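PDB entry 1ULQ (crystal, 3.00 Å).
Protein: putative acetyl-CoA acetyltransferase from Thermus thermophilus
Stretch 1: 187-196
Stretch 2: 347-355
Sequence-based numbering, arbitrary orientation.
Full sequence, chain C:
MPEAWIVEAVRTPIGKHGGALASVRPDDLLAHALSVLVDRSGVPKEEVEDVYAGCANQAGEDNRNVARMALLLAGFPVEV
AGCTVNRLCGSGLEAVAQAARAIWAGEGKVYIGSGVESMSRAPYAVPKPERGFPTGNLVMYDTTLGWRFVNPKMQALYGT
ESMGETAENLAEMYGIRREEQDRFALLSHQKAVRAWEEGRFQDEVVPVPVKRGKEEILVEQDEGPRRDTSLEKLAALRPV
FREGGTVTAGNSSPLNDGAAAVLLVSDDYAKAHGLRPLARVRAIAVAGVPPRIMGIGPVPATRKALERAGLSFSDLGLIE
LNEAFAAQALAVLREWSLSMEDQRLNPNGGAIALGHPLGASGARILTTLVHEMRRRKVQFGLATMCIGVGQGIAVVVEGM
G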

# COMPACT_ATOMS: atom_id res chain seq x y z
N LEU C 187 -38.14 -14.67 -7.58
CA LEU C 187 -39.00 -14.92 -6.43
C LEU C 187 -38.45 -14.31 -5.17
O LEU C 187 -39.21 -13.77 -4.36
CB LEU C 187 -39.18 -16.41 -6.17
CG LEU C 187 -40.10 -17.24 -7.05
CD1 LEU C 187 -40.49 -18.47 -6.24
CD2 LEU C 187 -41.34 -16.44 -7.46
N SER C 188 -37.13 -14.40 -4.99
CA SER C 188 -36.50 -13.84 -3.80
C SER C 188 -36.85 -12.37 -3.69
O SER C 188 -37.19 -11.89 -2.61
CB SER C 188 -34.98 -14.01 -3.87
OG SER C 188 -34.36 -13.40 -2.76
N HIS C 189 -36.78 -11.67 -4.81
CA HIS C 189 -37.09 -10.25 -4.85
C HIS C 189 -38.55 -9.97 -4.57
O HIS C 189 -38.88 -9.09 -3.79
CB HIS C 189 -36.71 -9.68 -6.21
CG HIS C 189 -35.26 -9.33 -6.34
ND1 HIS C 189 -34.74 -8.12 -5.94
CD2 HIS C 189 -34.21 -10.05 -6.80
CE1 HIS C 189 -33.44 -8.11 -6.14
NE2 HIS C 189 -33.09 -9.27 -6.66
N GLN C 190 -39.43 -10.74 -5.20
CA GLN C 190 -40.87 -10.55 -5.03
C GLN C 190 -41.36 -10.78 -3.60
O GLN C 190 -42.16 -10.01 -3.06
CB GLN C 190 -41.60 -11.46 -6.02
CG GLN C 190 -41.06 -11.31 -7.43
CD GLN C 190 -41.88 -12.05 -8.46
OE1 GLN C 190 -42.16 -13.25 -8.30
NE2 GLN C 190 -42.26 -11.34 -9.53
N LYS C 191 -40.86 -11.84 -2.97
CA LYS C 191 -41.23 -12.14 -1.61
C LYS C 191 -40.70 -11.06 -0.68
O LYS C 191 -41.40 -10.65 0.25
CB LYS C 191 -40.69 -13.52 -1.22
CG LYS C 191 -41.29 -14.63 -2.07
CD LYS C 191 -41.00 -16.02 -1.54
CE LYS C 191 -39.62 -16.51 -1.92
NZ LYS C 191 -39.47 -17.95 -1.56
N ALA C 192 -39.49 -10.59 -0.94
CA ALA C 192 -38.86 -9.53 -0.14
C ALA C 192 -39.63 -8.22 -0.26
O ALA C 192 -39.99 -7.59 0.74
CB ALA C 192 -37.41 -9.31 -0.58
N VAL C 193 -39.88 -7.80 -1.50
CA VAL C 193 -40.62 -6.57 -1.74
C VAL C 193 -41.98 -6.65 -1.07
O VAL C 193 -42.45 -5.68 -0.49
CB VAL C 193 -40.84 -6.35 -3.25
CG1 VAL C 193 -41.77 -5.16 -3.47
CG2 VAL C 193 -39.50 -6.12 -3.93
N ARG C 194 -42.60 -7.82 -1.15
CA ARG C 194 -43.91 -8.02 -0.56
C ARG C 194 -43.84 -8.00 0.95
O ARG C 194 -44.66 -7.36 1.60
CB ARG C 194 -44.50 -9.34 -1.06
CG ARG C 194 -45.98 -9.28 -1.38
CD ARG C 194 -46.48 -10.63 -1.86
NE ARG C 194 -45.80 -11.05 -3.08
CZ ARG C 194 -45.25 -12.26 -3.24
NH1 ARG C 194 -45.31 -13.14 -2.25
NH2 ARG C 194 -44.66 -12.58 -4.38
N ALA C 195 -42.85 -8.67 1.52
CA ALA C 195 -42.72 -8.69 2.97
C ALA C 195 -42.53 -7.28 3.53
O ALA C 195 -43.17 -6.92 4.51
CB ALA C 195 -41.57 -9.58 3.39
N TRP C 196 -41.65 -6.49 2.93
CA TRP C 196 -41.42 -5.13 3.42
C TRP C 196 -42.70 -4.32 3.34
O TRP C 196 -43.15 -3.72 4.31
CB TRP C 196 -40.34 -4.45 2.58
CG TRP C 196 -39.00 -4.43 3.23
CD1 TRP C 196 -37.87 -5.10 2.83
CD2 TRP C 196 -38.65 -3.76 4.45
NE1 TRP C 196 -36.85 -4.90 3.73
CE2 TRP C 196 -37.30 -4.08 4.73
CE3 TRP C 196 -39.35 -2.93 5.33
CZ2 TRP C 196 -36.64 -3.59 5.87
CZ3 TRP C 196 -38.68 -2.44 6.47
CH2 TRP C 196 -37.34 -2.78 6.72
N PRO C 347 -39.78 -17.28 3.27
CA PRO C 347 -41.06 -16.61 3.09
C PRO C 347 -40.99 -15.12 2.80
O PRO C 347 -41.80 -14.59 2.04
CB PRO C 347 -41.79 -16.94 4.38
CG PRO C 347 -40.68 -16.93 5.37
CD PRO C 347 -39.62 -17.71 4.67
N ASN C 348 -40.01 -14.43 3.38
CA ASN C 348 -39.92 -12.99 3.15
C ASN C 348 -38.74 -12.58 2.27
O ASN C 348 -38.30 -11.42 2.31
CB ASN C 348 -39.85 -12.27 4.49
CG ASN C 348 -41.04 -12.57 5.36
OD1 ASN C 348 -42.19 -12.40 4.95
ND2 ASN C 348 -40.77 -13.01 6.57
N GLY C 349 -38.24 -13.52 1.48
CA GLY C 349 -37.12 -13.21 0.62
C GLY C 349 -35.81 -13.79 1.14
O GLY C 349 -35.68 -14.14 2.32
N GLY C 350 -34.84 -13.87 0.23
CA GLY C 350 -33.54 -14.41 0.59
C GLY C 350 -32.43 -13.43 0.31
O GLY C 350 -32.66 -12.32 -0.16
N ALA C 351 -31.20 -13.86 0.59
CA ALA C 351 -30.04 -13.01 0.39
C ALA C 351 -29.91 -12.42 -1.00
O ALA C 351 -29.40 -11.31 -1.14
CB ALA C 351 -28.79 -13.77 0.74
N ILE C 352 -30.35 -13.14 -2.03
CA ILE C 352 -30.23 -12.60 -3.39
C ILE C 352 -30.87 -11.21 -3.51
O ILE C 352 -30.34 -10.34 -4.20
CB ILE C 352 -30.84 -13.52 -4.44
CG1 ILE C 352 -30.10 -14.86 -4.45
CG2 ILE C 352 -30.71 -12.89 -5.81
CD1 ILE C 352 -30.60 -15.87 -5.49
N ALA C 353 -31.99 -11.02 -2.83
CA ALA C 353 -32.68 -9.74 -2.86
C ALA C 353 -32.41 -8.88 -1.62
O ALA C 353 -32.36 -7.66 -1.71
CB ALA C 353 -34.18 -9.96 -3.00
N LEU C 354 -32.23 -9.53 -0.46
CA LEU C 354 -31.99 -8.80 0.78
C LEU C 354 -30.53 -8.39 1.03
O LEU C 354 -30.25 -7.27 1.47
CB LEU C 354 -32.49 -9.63 1.96
CG LEU C 354 -33.95 -10.07 1.86
CD1 LEU C 354 -34.29 -10.97 3.03
CD2 LEU C 354 -34.86 -8.86 1.83
N GLY C 355 -29.60 -9.30 0.75
CA GLY C 355 -28.19 -9.00 0.96
C GLY C 355 -27.46 -10.08 1.74
O GLY C 355 -28.06 -10.80 2.54

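The rule of this contact is small residues at close range: one helix packs against a glycine-rich turn and the short helix that follows it. Ser-188 supplies the polar anchor. Its OG, in the t rotamer, accepts a hydrogen bond from Gly-350 N at 3.1 Å, tying the helix to the N-cap residue of 351-354, and a weak one from Ala-353 N to Ser-188 OG at 3.4 Å.

One residue on, His-189 lays its ring face over the methyl of Ala-353: that CB stands 3.5 Å from the ring centroid, 10° off the normal, a well-centred CH-pi contact. Gln-190 points away and takes no part. Lys-191 contributes its near end, with CB 3.6 Å from Pro-347 O and 3.6 Å from Gly-349 N.

Ala-192 marks the tightest backbone approach, its CA 4.1 Å from the CA of Gly-349. Glycine is doubly required there: an ideal CB would lie 2.6 Å from Ala-192 CB, and the positive phi would jam it against the preceding carbonyl. The closeness also lets Ala-192 CA reach Asn-348 O at 3.1 Å in a CA-H...O contact, while Ala-192 CB packs 3.5 Å from Leu-354 CD2. A turn later, Ala-195 sets its CB 3.3 Å from Asn-348 OD1, an oxygen hydrogen-bonded elsewhere in the structure.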